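Local coordinates for protein PvdO (Pseudomonas aeruginosa, PDB 5HHA) that takes part in pyoverdine chromophore maturation in the periplasm, binds calcium, and belongs to the formylglycine-generating enzyme family, whose oxidase activity it may or may not share, at residues T31-C36 / P40-L45; D56-R61 / F260-N265; P116-G121 / R274-G279; W140-K143 / R148-M151; H184-T187 / S191-Y194. All blocks are in the same frame, centred on the assembly; numbering follows the deposited sequence. Where two conformers were deposited one is given.

Contact 1 of 5, residues T31-C36 / P40-L45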
# COMPACT_ATOMS: atom_id res chain seq x y z
N THR A 31 -8.51 5.72 -15.77
CA THR A 31 -9.43 4.64 -16.13
C THR A 31 -9.40 3.54 -15.07
O THR A 31 -8.33 3.10 -14.68
CB THR A 31 -9.07 4.02 -17.48
OG1 THR A 31 -9.15 5.03 -18.49
CG2 THR A 31 -10.04 2.89 -17.84
N VAL A 32 -10.59 3.09 -14.67
CA VAL A 32 -10.73 2.01 -13.71
C VAL A 32 -11.24 0.79 -14.45
O VAL A 32 -12.17 0.88 -15.27
CB VAL A 32 -11.74 2.39 -12.61
CG1 VAL A 32 -11.92 1.24 -11.65
CG2 VAL A 32 -11.28 3.64 -11.88
N PHE A 33 -10.61 -0.35 -14.22
CA PHE A 33 -11.01 -1.58 -14.89
C PHE A 33 -10.75 -2.78 -14.01
O PHE A 33 -9.97 -2.71 -13.06
CB PHE A 33 -10.25 -1.75 -16.20
CG PHE A 33 -8.75 -1.93 -16.03
CD1 PHE A 33 -7.90 -0.84 -15.92
CD2 PHE A 33 -8.20 -3.20 -15.97
CE1 PHE A 33 -6.51 -1.02 -15.78
CE2 PHE A 33 -6.83 -3.38 -15.82
CZ PHE A 33 -5.99 -2.28 -15.73
N LYS A 34 -11.40 -3.90 -14.32
CA LYS A 34 -11.13 -5.17 -13.64
C LYS A 34 -10.93 -6.23 -14.72
O LYS A 34 -11.66 -6.24 -15.71
CB LYS A 34 -12.33 -5.60 -12.78
CG LYS A 34 -12.60 -4.75 -11.57
CD LYS A 34 -13.97 -5.09 -10.97
CE LYS A 34 -14.08 -6.53 -10.53
NZ LYS A 34 -15.46 -6.79 -9.95
N ASP A 35 -9.98 -7.13 -14.52
CA ASP A 35 -9.78 -8.22 -15.47
C ASP A 35 -10.67 -9.42 -15.22
O ASP A 35 -10.74 -10.33 -16.05
CB ASP A 35 -8.32 -8.66 -15.48
CG ASP A 35 -7.41 -7.63 -16.09
OD1 ASP A 35 -7.82 -6.98 -17.07
OD2 ASP A 35 -6.27 -7.46 -15.62
N CYS A 36 -11.38 -9.44 -14.09
CA CYS A 36 -12.29 -10.54 -13.80
C CYS A 36 -13.15 -10.13 -12.63
O CYS A 36 -12.87 -9.14 -11.95
CB CYS A 36 -11.52 -11.83 -13.52
SG CYS A 36 -10.91 -12.03 -11.82
N PRO A 40 -8.99 -7.51 -8.40
CA PRO A 40 -9.01 -6.16 -7.84
C PRO A 40 -9.31 -5.09 -8.88
O PRO A 40 -8.91 -5.22 -10.02
CB PRO A 40 -7.60 -5.99 -7.29
CG PRO A 40 -7.07 -7.37 -7.08
CD PRO A 40 -7.70 -8.19 -8.17
N GLU A 41 -10.02 -4.05 -8.47
CA GLU A 41 -10.23 -2.90 -9.34
C GLU A 41 -8.94 -2.12 -9.53
O GLU A 41 -8.31 -1.70 -8.54
CB GLU A 41 -11.31 -2.01 -8.76
CG GLU A 41 -12.68 -2.72 -8.73
CD GLU A 41 -13.76 -1.94 -8.02
OE1 GLU A 41 -13.60 -0.74 -7.75
OE2 GLU A 41 -14.82 -2.53 -7.71
N MET A 42 -8.53 -1.97 -10.78
CA MET A 42 -7.27 -1.33 -11.13
C MET A 42 -7.52 0.06 -11.68
O MET A 42 -8.55 0.32 -12.34
CB MET A 42 -6.58 -2.17 -12.18
CG MET A 42 -6.37 -3.60 -11.78
SD MET A 42 -5.42 -3.83 -10.27
CE MET A 42 -3.78 -3.27 -10.79
N VAL A 43 -6.60 0.98 -11.41
CA VAL A 43 -6.66 2.32 -11.97
C VAL A 43 -5.35 2.61 -12.69
O VAL A 43 -4.26 2.28 -12.20
CB VAL A 43 -7.00 3.40 -10.89
CG1 VAL A 43 -5.93 3.46 -9.78
CG2 VAL A 43 -7.22 4.77 -11.52
N VAL A 44 -5.45 3.21 -13.87
CA VAL A 44 -4.28 3.57 -14.64
C VAL A 44 -3.64 4.83 -14.09
O VAL A 44 -4.30 5.86 -13.97
CB VAL A 44 -4.64 3.78 -16.14
CG1 VAL A 44 -3.42 4.21 -16.95
CG2 VAL A 44 -5.26 2.51 -16.74
N LEU A 45 -2.36 4.73 -13.76
CA LEU A 45 -1.55 5.89 -13.38
C LEU A 45 -0.78 6.39 -14.60
O LEU A 45 -0.30 5.63 -15.40
CB LEU A 45 -0.56 5.53 -12.26
CG LEU A 45 -1.16 4.93 -10.98
CD1 LEU A 45 -0.08 4.90 -9.89
CD2 LEU A 45 -2.34 5.72 -10.49
O HOH W 1 -15.09 -5.25 -7.44
O HOH W 2 -8.26 -6.79 -12.18
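The Phe33 ring takes Met42 CB over one face, displaced toward the rim, with that CB 3.8 Å from the ring centroid of Phe33: a CH-pi contact. At the ring edge, near its plane, sits Val44 CG2, 3.9 Å from Phe33 CE1. The ring gets there because its CG stands between the backbone N and the carbonyl carbon (chi1 65°), folding it back over the neighbouring strand; Lys27 adds a cation-pi contact. Val32 and Val43 lie on the other side of the sheet and meet more loosely through their CG2 methyls. Phe33 and Met42 form an antiparallel hydrogen-bonded pair: Phe33 N gives to Met42 O at 2.9 Å, and Met42 N returns a straighter bond to Phe33 O at 2.8 Å. Val44 N to Thr31 O, 3.0 Å, extends the pairing. At the other end of the pairing the aliphatic parts of Lys34 and Glu41 touch, CG to CG at 3.5 Å, while one water joins Lys34 NZ to Glu41 OE2; Lys37 O and Arg81 also hold these two polar ends. This is a short beta hairpin, adding strand 32-33 to the edge of the mixed sheet beside strand 42-52.

Contact 2 of 5, residues D56-R61 / F260-N265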
# COMPACT_ATOMS: atom_id res chain seq x y z
N ASP A 56 13.39 18.60 4.36
CA ASP A 56 13.97 18.57 5.70
C ASP A 56 13.06 19.10 6.80
O ASP A 56 13.10 18.60 7.90
CB ASP A 56 15.24 19.44 5.71
CG ASP A 56 16.35 18.88 4.84
OD1 ASP A 56 16.30 17.71 4.42
OD2 ASP A 56 17.34 19.64 4.63
N ASP A 57 12.27 20.11 6.47
CA ASP A 57 11.48 20.80 7.48
C ASP A 57 10.03 20.36 7.57
O ASP A 57 9.24 20.95 8.30
CB ASP A 57 11.58 22.31 7.26
CG ASP A 57 12.98 22.84 7.51
OD1 ASP A 57 13.74 22.23 8.28
OD2 ASP A 57 13.28 23.88 6.91
N GLU A 58 9.64 19.31 6.85
CA GLU A 58 8.27 18.80 6.95
C GLU A 58 8.04 18.24 8.34
O GLU A 58 8.82 17.48 8.86
CB GLU A 58 8.03 17.70 5.90
CG GLU A 58 6.65 17.08 5.99
CD GLU A 58 6.36 16.16 4.83
OE1 GLU A 58 6.36 16.64 3.67
OE2 GLU A 58 6.14 14.96 5.09
N VAL A 59 6.91 18.62 8.92
CA VAL A 59 6.55 18.12 10.25
C VAL A 59 6.51 16.59 10.25
O VAL A 59 5.86 15.99 9.43
CB VAL A 59 5.20 18.72 10.69
CG1 VAL A 59 4.64 18.04 11.94
CG2 VAL A 59 5.36 20.24 10.90
N GLY A 60 7.21 15.97 11.19
CA GLY A 60 7.22 14.52 11.28
C GLY A 60 8.26 13.80 10.46
O GLY A 60 8.37 12.59 10.61
N ARG A 61 9.02 14.49 9.61
CA ARG A 61 9.92 13.80 8.71
C ARG A 61 10.95 12.98 9.45
O ARG A 61 11.60 13.47 10.39
CB ARG A 61 10.69 14.81 7.83
CG ARG A 61 11.78 14.14 6.97
CD ARG A 61 12.77 15.17 6.46
NE ARG A 61 13.68 14.79 5.39
CZ ARG A 61 14.88 14.29 5.61
NH1 ARG A 61 15.29 14.09 6.84
NH2 ARG A 61 15.68 14.01 4.57
N PHE A 260 2.47 9.46 10.87
CA PHE A 260 3.10 8.45 10.01
C PHE A 260 2.32 8.18 8.73
O PHE A 260 2.72 7.32 7.94
CB PHE A 260 3.34 7.17 10.79
CG PHE A 260 4.17 7.36 12.02
CD1 PHE A 260 5.39 8.00 11.96
CD2 PHE A 260 3.74 6.90 13.25
CE1 PHE A 260 6.15 8.20 13.10
CE2 PHE A 260 4.51 7.09 14.38
CZ PHE A 260 5.72 7.73 14.30
N SER A 261 1.25 8.94 8.48
CA SER A 261 0.44 8.79 7.28
C SER A 261 0.94 9.62 6.12
O SER A 261 0.41 9.50 5.00
CB SER A 261 -1.00 9.18 7.57
OG SER A 261 -1.66 8.19 8.35
N ARG A 262 1.95 10.44 6.35
CA ARG A 262 2.48 11.33 5.32
C ARG A 262 2.94 10.51 4.12
O ARG A 262 3.47 9.40 4.29
CB ARG A 262 3.68 12.09 5.90
CG ARG A 262 3.37 12.91 7.14
CD ARG A 262 4.62 13.46 7.84
NE ARG A 262 5.49 12.37 8.22
CZ ARG A 262 6.59 11.98 7.59
NH1 ARG A 262 7.15 12.73 6.65
NH2 ARG A 262 7.20 10.89 7.98
N SER A 263 2.83 11.08 2.92
CA SER A 263 3.14 10.34 1.71
C SER A 263 4.56 9.79 1.66
O SER A 263 4.80 8.78 0.98
CB SER A 263 2.91 11.22 0.50
OG SER A 263 1.54 11.50 0.31
N GLY A 264 5.51 10.47 2.30
CA GLY A 264 6.89 10.04 2.28
C GLY A 264 7.35 9.15 3.41
O GLY A 264 8.50 8.74 3.43
N ASN A 265 6.46 8.82 4.34
CA ASN A 265 6.84 7.95 5.46
C ASN A 265 7.30 6.59 4.97
O ASN A 265 6.65 6.02 4.08
CB ASN A 265 5.65 7.79 6.42
CG ASN A 265 6.08 7.26 7.81
OD1 ASN A 265 6.03 6.08 8.08
ND2 ASN A 265 6.45 8.15 8.66
O HOH W 3 6.08 13.08 3.20
O HOH W 4 6.68 10.53 10.87
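Arg262 reaches across to Glu58 and Gly60, and most of the contact is made by its side chain. Its NH1 gives a hydrogen bond to Glu58 OE2 at 2.9 Å, part of a salt bridge. The oxygen lies in the guanidinium plane but is met on its anti side, and the carboxylate is turned 69° from the guanidinium, so the two charges share one bond, not a flat two-pronged pair. Glu58 gets this far with CG anti to its backbone N (chi1 177°) and the chain extended beyond. Over one face of the guanidinium lies the peptide of Gly60, its O 3.3 Å from Arg262 NH2 but at a poor angle for a bond; a water takes a bond from NH2 and gives one to that O at 2.7 Å. These groups sit on a type II beta turn from Glu58 to Arg61, with Gly60 at its third position, facing a type I turn that starts at Arg262. A second water links Glu58 OE2 to Gly264 N, so this oxygen ties the two turns together at two points, directly and through water. Arg262 NE also bonds Ile259 O, and NH2 forms a salt bridge with Glu65.

Contact 3 of 5, residues P116-G121 / R274-G279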
# COMPACT_ATOMS: atom_id res chain seq x y z
N PRO A 116 -7.43 -11.83 10.85
CA PRO A 116 -7.08 -11.10 12.07
C PRO A 116 -8.08 -11.42 13.18
O PRO A 116 -9.08 -12.11 12.93
CB PRO A 116 -7.21 -9.65 11.62
CG PRO A 116 -8.35 -9.68 10.67
CD PRO A 116 -8.24 -11.00 9.94
N ARG A 117 -7.88 -10.87 14.37
CA ARG A 117 -8.78 -11.13 15.50
C ARG A 117 -9.99 -10.20 15.46
O ARG A 117 -11.04 -10.53 16.02
CB ARG A 117 -8.07 -10.94 16.82
CG ARG A 117 -6.95 -11.94 17.10
CD ARG A 117 -7.42 -13.37 16.94
NE ARG A 117 -7.30 -13.81 15.55
CZ ARG A 117 -8.04 -14.76 14.98
NH1 ARG A 117 -8.97 -15.40 15.67
NH2 ARG A 117 -7.85 -15.07 13.72
N TYR A 118 -9.86 -9.03 14.85
CA TYR A 118 -10.95 -8.08 14.77
C TYR A 118 -11.92 -8.45 13.68
O TYR A 118 -11.62 -9.20 12.76
CB TYR A 118 -10.41 -6.64 14.59
CG TYR A 118 -9.50 -6.43 13.38
CD1 TYR A 118 -10.00 -6.44 12.10
CD2 TYR A 118 -8.15 -6.18 13.55
CE1 TYR A 118 -9.19 -6.25 11.00
CE2 TYR A 118 -7.32 -5.96 12.44
CZ TYR A 118 -7.85 -6.00 11.18
OH TYR A 118 -7.05 -5.83 10.05
N GLN A 119 -13.14 -7.92 13.79
CA GLN A 119 -14.14 -8.18 12.78
C GLN A 119 -13.67 -7.65 11.43
O GLN A 119 -13.26 -6.50 11.30
CB GLN A 119 -15.46 -7.52 13.19
CG GLN A 119 -16.09 -8.17 14.42
CD GLN A 119 -17.31 -7.46 14.95
OE1 GLN A 119 -17.50 -7.33 16.17
NE2 GLN A 119 -18.15 -7.05 14.08
N GLN A 120 -13.80 -8.49 10.41
CA GLN A 120 -13.25 -8.21 9.09
C GLN A 120 -14.21 -8.69 8.01
O GLN A 120 -14.23 -9.89 7.66
CB GLN A 120 -11.89 -8.90 8.90
CG GLN A 120 -11.23 -8.59 7.55
CD GLN A 120 -10.18 -9.62 7.18
OE1 GLN A 120 -10.38 -10.83 7.39
NE2 GLN A 120 -9.06 -9.17 6.62
N GLY A 121 -14.99 -7.78 7.48
CA GLY A 121 -15.86 -8.09 6.37
C GLY A 121 -15.10 -8.16 5.05
O GLY A 121 -13.90 -7.87 4.97
N ARG A 274 4.14 -11.14 9.25
CA ARG A 274 2.79 -10.81 8.81
C ARG A 274 2.10 -10.15 9.98
O ARG A 274 2.54 -10.25 11.14
CB ARG A 274 2.03 -12.06 8.35
CG ARG A 274 1.75 -13.08 9.44
CD ARG A 274 1.14 -14.35 8.89
NE ARG A 274 2.12 -15.10 8.12
CZ ARG A 274 1.95 -15.54 6.88
NH1 ARG A 274 0.83 -15.33 6.21
NH2 ARG A 274 2.92 -16.21 6.28
N GLY A 275 1.01 -9.47 9.71
CA GLY A 275 0.26 -8.86 10.79
C GLY A 275 -1.10 -8.41 10.34
O GLY A 275 -1.37 -8.29 9.16
N ASP A 276 -1.94 -8.10 11.31
CA ASP A 276 -3.29 -7.62 11.07
C ASP A 276 -3.33 -6.14 10.65
O ASP A 276 -4.39 -5.51 10.52
CB ASP A 276 -4.16 -7.87 12.31
CG ASP A 276 -3.77 -7.03 13.50
OD1 ASP A 276 -3.03 -6.04 13.35
OD2 ASP A 276 -4.26 -7.34 14.61
N TRP A 277 -2.13 -5.61 10.38
CA TRP A 277 -1.90 -4.21 10.05
C TRP A 277 -1.11 -4.06 8.75
O TRP A 277 -0.83 -2.94 8.35
CB TRP A 277 -1.15 -3.54 11.20
CG TRP A 277 0.12 -4.21 11.58
CD1 TRP A 277 0.28 -5.32 12.36
CD2 TRP A 277 1.42 -3.80 11.18
NE1 TRP A 277 1.61 -5.63 12.46
CE2 TRP A 277 2.33 -4.71 11.75
CE3 TRP A 277 1.92 -2.74 10.41
CZ2 TRP A 277 3.70 -4.59 11.58
CZ3 TRP A 277 3.29 -2.64 10.23
CH2 TRP A 277 4.15 -3.54 10.82
N ILE A 278 -0.76 -5.17 8.08
CA ILE A 278 -0.08 -5.13 6.79
C ILE A 278 -0.91 -5.86 5.75
O ILE A 278 -1.17 -7.06 5.89
CB ILE A 278 1.36 -5.76 6.79
CG1 ILE A 278 2.20 -5.27 7.96
CG2 ILE A 278 2.03 -5.43 5.47
CD1 ILE A 278 3.52 -6.02 8.10
N GLY A 279 -1.31 -5.12 4.72
CA GLY A 279 -1.97 -5.67 3.55
C GLY A 279 -1.11 -5.38 2.32
O GLY A 279 0.12 -5.39 2.40
O HOH W 5 -5.38 -9.79 14.85
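Asp276 O is gripped twice: Tyr118 OH gives it a hydrogen bond of 2.7 Å, in the carbonyl plane and on a lone pair, and Trp254 NE1 supplies a second. The oxygen sits at the edge of the Tyr118 ring, in its plane. Beside the bond, Tyr118 CE2 comes within 3.7 Å of Asp276 CB, the ring and carboxylate planes being 45° apart. Pro116 closes in on that same methylene group, its CB 3.6 Å from Asp276 CB, and also lies over one face of the tyrosine ring, toward the rim. The first torsion of Asp276 (chi1 68°), which tucks CG over its own backbone, brings the carboxylate up beside Tyr118 CE2, somewhat out of the ring plane. Its OD2 forms a salt bridge with Arg109 and accepts from a water, 2.7 Å away, that in turn takes a bond from Arg117 N at 2.8 Å. The contact pins the loop between helices 86-96 and 131-145 to the turn leading into strand 278-285. With Arg109 paired to OD2, the carboxylate is probably kept ionised although buried, while two donors on the carbonyl hold the peptide of Asp276, and the tyrosine's bond sets the direction of its hydroxyl.

Contact 4 of 5, residues W140-K143 / R148-M151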
# COMPACT_ATOMS: atom_id res chain seq x y z
N TRP A 140 -0.83 -16.03 -9.18
CA TRP A 140 -2.11 -16.62 -9.47
C TRP A 140 -2.96 -15.69 -10.35
O TRP A 140 -3.58 -16.13 -11.33
CB TRP A 140 -2.82 -16.93 -8.16
CG TRP A 140 -4.21 -17.40 -8.35
CD1 TRP A 140 -4.62 -18.64 -8.76
CD2 TRP A 140 -5.40 -16.63 -8.17
NE1 TRP A 140 -5.98 -18.68 -8.83
CE2 TRP A 140 -6.49 -17.45 -8.48
CE3 TRP A 140 -5.65 -15.31 -7.76
CZ2 TRP A 140 -7.80 -17.01 -8.39
CZ3 TRP A 140 -6.92 -14.88 -7.67
CH2 TRP A 140 -8.00 -15.72 -7.98
N LEU A 141 -3.03 -14.40 -10.01
CA LEU A 141 -3.77 -13.43 -10.82
C LEU A 141 -3.24 -13.36 -12.24
O LEU A 141 -4.01 -13.26 -13.19
CB LEU A 141 -3.70 -12.01 -10.23
CG LEU A 141 -4.69 -11.52 -9.17
CD1 LEU A 141 -4.52 -10.01 -9.02
CD2 LEU A 141 -6.12 -11.84 -9.53
N SER A 142 -1.94 -13.40 -12.36
CA SER A 142 -1.31 -13.32 -13.67
C SER A 142 -1.72 -14.53 -14.51
O SER A 142 -2.08 -14.40 -15.68
CB SER A 142 0.20 -13.29 -13.54
OG SER A 142 0.63 -12.10 -12.89
N LYS A 143 -1.67 -15.72 -13.92
CA LYS A 143 -1.97 -16.93 -14.68
C LYS A 143 -3.43 -16.94 -15.09
O LYS A 143 -3.78 -17.28 -16.22
CB LYS A 143 -1.63 -18.18 -13.86
CG LYS A 143 -1.90 -19.51 -14.63
CD LYS A 143 -1.59 -20.72 -13.74
CE LYS A 143 -1.71 -22.07 -14.48
NZ LYS A 143 -0.80 -22.14 -15.59
N ARG A 148 0.13 -9.32 -16.62
CA ARG A 148 1.32 -9.30 -15.78
C ARG A 148 1.07 -8.52 -14.49
O ARG A 148 1.23 -7.30 -14.46
CB ARG A 148 2.51 -8.72 -16.56
CG ARG A 148 2.75 -9.46 -17.88
CD ARG A 148 4.07 -9.09 -18.55
NE ARG A 148 4.22 -7.66 -18.76
CZ ARG A 148 3.95 -7.02 -19.90
NH1 ARG A 148 3.51 -7.68 -20.96
NH2 ARG A 148 4.13 -5.70 -19.97
N TYR A 149 0.67 -9.24 -13.44
CA TYR A 149 0.49 -8.66 -12.11
C TYR A 149 1.75 -8.87 -11.27
O TYR A 149 2.49 -9.83 -11.44
CB TYR A 149 -0.72 -9.26 -11.40
CG TYR A 149 -2.03 -8.71 -11.86
CD1 TYR A 149 -2.71 -9.28 -12.95
CD2 TYR A 149 -2.63 -7.62 -11.23
CE1 TYR A 149 -3.91 -8.76 -13.38
CE2 TYR A 149 -3.84 -7.10 -11.67
CZ TYR A 149 -4.48 -7.68 -12.74
OH TYR A 149 -5.67 -7.14 -13.13
N ARG A 150 1.99 -7.96 -10.33
CA ARG A 150 3.19 -7.98 -9.53
C ARG A 150 3.01 -7.07 -8.31
O ARG A 150 2.06 -6.31 -8.25
CB ARG A 150 4.40 -7.51 -10.35
CG ARG A 150 4.20 -6.14 -10.92
CD ARG A 150 5.50 -5.58 -11.48
NE ARG A 150 5.28 -4.36 -12.24
CZ ARG A 150 5.15 -3.14 -11.72
NH1 ARG A 150 5.25 -2.95 -10.41
NH2 ARG A 150 4.97 -2.10 -12.51
N MET A 151 3.97 -7.10 -7.40
CA MET A 151 4.04 -6.10 -6.33
C MET A 151 4.31 -4.71 -6.90
O MET A 151 5.00 -4.59 -7.92
CB MET A 151 5.18 -6.44 -5.37
CG MET A 151 4.99 -7.75 -4.65
SD MET A 151 6.30 -8.06 -3.43
CE MET A 151 5.59 -7.17 -2.11
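Helix 131-145 turns back through a short loop into strand 149-150, and close to this reversal the helix's last turns lie against the strand through Leu141, Ser142 and Tyr149. Leu141 packs over one face of the Tyr149 ring: its CD1 stands 4.0 Å from the centroid of the Tyr149 ring and 18° off the normal, a CH-pi contact shifted toward the rim on the CD2 side. The nearest ring atom is Tyr149 CD2, 3.8 Å from Leu141 CD1. Leu141 CB, 4.0 Å from Tyr149 CG and CD1, meets the root of the ring, so the leucine touches it with both the root and one branch of its side chain. Tyr149 turns its ring to the helix with CG anti to its carbonyl carbon (chi1 -78°).

The polar half of the contact is a bond from Tyr149 N to Ser142 OG, 2.9 Å long with an angle of 149° at the hydrogen. The serine oxygen is also bonded to Ala138 O, one helical turn back, so its hydroxyl links the helix backbone to the strand. The strand is part of the mixed sheet, pairing antiparallel with strand 278-285, where Arg148 and Arg150 each meet Glu285 in a salt bridge; the side chains of Leu141 and Ser142 fasten the helix to a strand of that sheet. At the far end of the ring, Tyr149 OH reaches Asp35 OD2, and Leu141 continues onto Cys39 and Pro40, carrying the packing to the N-terminal hairpin.

Contact 5 of 5, residues H184-T187 / S191-Y194. With CA (calcium ion), chain C.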
# COMPACT_ATOMS: atom_id res chain seq x y z
N HIS A 184 -10.20 11.95 5.66
CA HIS A 184 -9.53 11.36 4.52
C HIS A 184 -8.82 10.04 4.76
O HIS A 184 -8.41 9.43 3.80
CB HIS A 184 -8.55 12.38 3.92
CG HIS A 184 -9.25 13.54 3.31
ND1 HIS A 184 -9.73 13.56 2.01
CD2 HIS A 184 -9.62 14.71 3.87
CE1 HIS A 184 -10.35 14.70 1.80
NE2 HIS A 184 -10.29 15.42 2.90
N ALA A 185 -8.65 9.62 6.00
CA ALA A 185 -7.91 8.40 6.25
C ALA A 185 -8.24 7.78 7.57
O ALA A 185 -8.57 8.46 8.52
CB ALA A 185 -6.41 8.70 6.20
N ASN A 186 -8.09 6.47 7.63
CA ASN A 186 -8.31 5.70 8.85
C ASN A 186 -7.02 5.46 9.62
O ASN A 186 -6.15 4.72 9.15
CB ASN A 186 -8.98 4.36 8.49
CG ASN A 186 -9.28 3.51 9.70
OD1 ASN A 186 -9.30 3.98 10.83
ND2 ASN A 186 -9.61 2.25 9.47
N THR A 187 -6.87 6.14 10.74
CA THR A 187 -5.69 6.03 11.58
C THR A 187 -6.14 5.77 13.00
O THR A 187 -7.32 5.46 13.21
CB THR A 187 -4.75 7.25 11.49
OG1 THR A 187 -5.35 8.40 12.11
CG2 THR A 187 -4.41 7.51 10.04
N SER A 191 -12.11 8.61 15.77
CA SER A 191 -12.57 9.87 15.23
C SER A 191 -12.91 9.79 13.75
O SER A 191 -13.65 10.64 13.25
CB SER A 191 -11.57 11.01 15.47
OG SER A 191 -10.38 10.82 14.73
N ASP A 192 -12.35 8.81 13.05
CA ASP A 192 -12.63 8.54 11.64
C ASP A 192 -13.74 7.52 11.39
O ASP A 192 -14.01 7.23 10.23
CB ASP A 192 -11.35 8.09 10.94
CG ASP A 192 -10.70 6.94 11.64
OD1 ASP A 192 -11.42 6.00 12.07
OD2 ASP A 192 -9.46 6.97 11.83
N GLY A 193 -14.36 7.02 12.47
CA GLY A 193 -15.42 6.05 12.36
C GLY A 193 -15.06 4.61 12.64
O GLY A 193 -15.98 3.77 12.74
N TYR A 194 -13.77 4.28 12.74
CA TYR A 194 -13.36 2.86 12.78
C TYR A 194 -12.27 2.64 13.80
O TYR A 194 -11.27 3.36 13.81
CB TYR A 194 -12.86 2.42 11.39
CG TYR A 194 -13.82 2.78 10.28
CD1 TYR A 194 -13.76 4.01 9.67
CD2 TYR A 194 -14.83 1.90 9.88
CE1 TYR A 194 -14.64 4.35 8.70
CE2 TYR A 194 -15.71 2.24 8.90
CZ TYR A 194 -15.63 3.47 8.32
OH TYR A 194 -16.56 3.79 7.34
CA CA C . -9.56 4.78 13.05
O HOH W 6 -7.71 9.41 11.06
O HOH W 7 -8.37 2.88 13.80
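Metal bonds dominate the meeting of Asn186 and Thr187 with Asp192 and Tyr194. The calcium ion is held by Asn186 OD1 at 2.4 Å, by the backbone oxygens Thr187 O at 2.3 Å and Tyr194 O at 2.4 Å, and by both carboxylate oxygens of Asp192, OD1 at 2.4 Å and OD2 at 2.5 Å. Gly189 O and one water complete the shell of seven. Asn186 sets its amide across the carboxylate, the two planes 81° apart; its extended first torsion (chi1 -178°) sends the end of the side chain toward the ion, and ND2 is held by Phe196 O and Asn216, which orients OD1. The site is a compact calcium-binding loop, its ligands drawn from nine consecutive residues, in the long stretch between helix 154-162 and strand 218-221. Hydrogen bonds form the second shell around Asp192. Thr187 N donates to its OD2 at 2.9 Å from above the carboxylate plane, while Tyr194 N gives to OD1 at 3.0 Å, closing an Asx turn, so each carboxylate oxygen binds both the ion and a backbone N-H. Van der Waals contact is slighter: Tyr194 CB lies 3.8 Å from Asn186 ND2.

Contact 3 and contact 5 are buried, contacts 1 and 4 partly so, and contact 2 is at the surface. Contacts 1 and 4 touch each other, most directly through Asp35 and Tyr149, and both reach the mixed sheet, contact 4 through strand 149-150; contact 3 also reaches it by way of strand 278-285. Backbone pairing and aromatic packing dominate contact 1; contact 4 joins helix to strand with one side-chain bond and a leucine over a ring. The other three join loops or turns: an arginine salt bridge with waters in contact 2, a doubly gripped carbonyl in contact 3, calcium in contact 5. Contacts 2 and 5 meet where Ser261 packs on Thr187.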